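Local coordinates for HIGH affinity ribose transport protein RBSD (Bacillus subtilis, PDB 1OGD), which binds D-ribose in the cytoplasm and, as a D-ribose pyranase, probably interconverts the beta-pyranose and beta-furanose forms of the sugar, at the interface of chains A and B. Numbering follows the deposited sequence. Chains: chain A/B, HIGH affinity ribose transport protein RBSD.

The interface of chains A and B. Residues chain A 41, 43-46, 113, 115, 117; chain B 7-9.
The carboxylate of A:Asp41 and the carboxamide of B:Asn8 lie stacked across the boundary, their planes 22° apart and their side chains passing antiparallel. At the guanidinium edge of A:Arg113, in its plane, sit A:Asp41 CG and the carbonyl oxygen of B:Leu7, while the ring of A:Phe117 carries A:Pro46 CB over the centre of one face. This patch of the two-fold interface joins two subunits of an RbsD/FucU-family homodecamer, a dimer of pentamers, and illustrates how an acidic side chain can receive the start of a partner's helix.

That helix, 9-17 of chain B, begins at B:Ser9, whose backbone N donates to A:Asp41 OD1 over 2.7 Å, coming in from above the carboxylate plane. The hydroxyl OG of B:Ser9, held between its backbone N and carbonyl carbon (chi1 58°), reaches the anti lone pair of A:Asp41 OD1 at 2.7 Å. A:Arg113 NH1 adds a salt bridge on the syn side of A:Asp41 OD1, 2.8 Å away, and also donates to B:Leu7 O at 2.9 Å, with 162° at the hydrogen. Three donors thus grip one oxygen, and the helix start and the guanidinium may together stabilise its negative charge. A:Ser43, itself in contact with chain B, donates hydrogen bonds from OG and N to A:Asp41 OD2 from the same face of the carboxylate, which should help to fix the rotation of that group.

B:Asn8 ND2 spans two main-chain carbonyls: it meets A:Ser43 O on an in-plane lone pair at 2.8 Å, and donates a second hydrogen bond to A:Asp41 O from above that carbonyl's plane. B:Leu7, with CG anti to its backbone N, sends its branches into chain A. B:Leu7 CD2 packs against A:Ser43 CB and A:Lys45 CA, each 3.8 Å away, and CD1 turns towards A:Phe117 CE1. A water links B:Leu7 N to A:Leu44 O.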
loop_
_atom_site.group_PDB
_atom_site.type_symbol
_atom_site.label_atom_id
_atom_site.label_comp_id
_atom_site.label_asym_id
_atom_site.label_seq_id
_atom_site.Cartn_x
_atom_site.Cartn_y
_atom_site.Cartn_z
ATOM N N ASP A 41 12.436 7.120 17.315
ATOM C CA ASP A 41 13.473 6.745 18.268
ATOM C C ASP A 41 14.776 7.517 18.051
ATOM O O ASP A 41 15.462 7.327 17.046
ATOM C CB ASP A 41 13.705 5.237 18.158
ATOM C CG ASP A 41 14.505 4.670 19.311
ATOM O OD1 ASP A 41 14.584 3.425 19.394
ATOM O OD2 ASP A 41 15.055 5.450 20.124
ATOM N N SER A 43 17.182 7.573 20.506
ATOM C CA SER A 43 18.198 6.966 21.354
ATOM C C SER A 43 19.424 6.481 20.595
ATOM O O SER A 43 19.335 6.018 19.454
ATOM C CB SER A 43 17.603 5.801 22.159
ATOM O OG SER A 43 17.292 4.700 21.323
ATOM N N LEU A 44 20.578 6.592 21.243
ATOM C CA LEU A 44 21.832 6.151 20.652
ATOM C C LEU A 44 22.471 5.146 21.606
ATOM O O LEU A 44 22.999 4.115 21.188
ATOM C CB LEU A 44 22.762 7.353 20.433
ATOM C CG LEU A 44 24.048 7.134 19.630
ATOM C CD1 LEU A 44 23.722 6.495 18.289
ATOM C CD2 LEU A 44 24.750 8.469 19.422
ATOM N N LYS A 45 22.402 5.459 22.895
ATOM C CA LYS A 45 22.960 4.611 23.941
ATOM C C LYS A 45 22.314 5.054 25.246
ATOM O O LYS A 45 21.698 6.114 25.310
ATOM C CB LYS A 45 24.478 4.802 24.020
ATOM C CG LYS A 45 24.884 6.224 24.391
ATOM C CD LYS A 45 26.369 6.475 24.177
ATOM C CE LYS A 45 27.235 5.668 25.127
ATOM N NZ LYS A 45 28.684 5.964 24.897
ATOM N N PRO A 46 22.434 4.245 26.306
ATOM C CA PRO A 46 21.826 4.634 27.581
ATOM C C PRO A 46 22.259 6.037 28.008
ATOM O O PRO A 46 23.449 6.322 28.111
ATOM C CB PRO A 46 22.319 3.551 28.534
ATOM C CG PRO A 46 22.400 2.348 27.639
ATOM C CD PRO A 46 23.050 2.911 26.397
ATOM N N ARG A 113 11.154 8.521 21.597
ATOM C CA ARG A 113 11.921 7.701 22.515
ATOM C C ARG A 113 13.328 8.255 22.709
ATOM O O ARG A 113 14.072 8.421 21.747
ATOM C CB ARG A 113 11.995 6.262 21.987
ATOM C CG ARG A 113 12.669 5.281 22.931
ATOM C CD ARG A 113 12.593 3.861 22.377
ATOM N NE ARG A 113 13.128 2.872 23.307
ATOM C CZ ARG A 113 14.187 2.106 23.064
ATOM N NH1 ARG A 113 14.845 2.205 21.915
ATOM N NH2 ARG A 113 14.590 1.232 23.972
ATOM N N GLY A 115 17.084 8.181 25.198
ATOM C CA GLY A 115 17.925 7.141 25.759
ATOM C C GLY A 115 17.894 7.149 27.275
ATOM O O GLY A 115 18.722 6.508 27.920
ATOM N N PHE A 117 17.423 6.305 30.898
ATOM C CA PHE A 117 17.306 5.070 31.664
ATOM C C PHE A 117 16.917 5.298 33.124
ATOM O O PHE A 117 17.449 4.638 34.017
ATOM C CB PHE A 117 18.619 4.280 31.612
ATOM C CG PHE A 117 18.644 3.193 30.571
ATOM C CD1 PHE A 117 18.289 3.459 29.252
ATOM C CD2 PHE A 117 19.049 1.903 30.908
ATOM C CE1 PHE A 117 18.339 2.455 28.280
ATOM C CE2 PHE A 117 19.103 0.893 29.943
ATOM C CZ PHE A 117 18.748 1.171 28.625
ATOM N N LEU B 7 20.910 0.157 21.209
ATOM C CA LEU B 7 19.698 0.650 21.846
ATOM C C LEU B 7 18.612 1.181 20.908
ATOM O O LEU B 7 17.423 0.998 21.171
ATOM C CB LEU B 7 20.049 1.755 22.845
ATOM C CG LEU B 7 18.880 2.363 23.623
ATOM C CD1 LEU B 7 18.194 1.285 24.443
ATOM C CD2 LEU B 7 19.399 3.474 24.535
ATOM N N ASN B 8 19.016 1.852 19.836
ATOM C CA ASN B 8 18.050 2.428 18.905
ATOM C C ASN B 8 17.289 1.359 18.124
ATOM O O ASN B 8 17.891 0.528 17.452
ATOM C CB ASN B 8 18.752 3.384 17.940
ATOM C CG ASN B 8 17.772 4.143 17.064
ATOM O OD1 ASN B 8 17.309 3.632 16.042
ATOM N ND2 ASN B 8 17.435 5.359 17.473
ATOM N N SER B 9 15.963 1.403 18.215
ATOM C CA SER B 9 15.116 0.424 17.544
ATOM C C SER B 9 15.224 0.467 16.026
ATOM O O SER B 9 15.302 -0.585 15.394
ATOM C CB SER B 9 13.657 0.591 17.982
ATOM O OG SER B 9 13.174 1.889 17.707
HETATM O O HOH W 1 23.462 1.418 21.918
#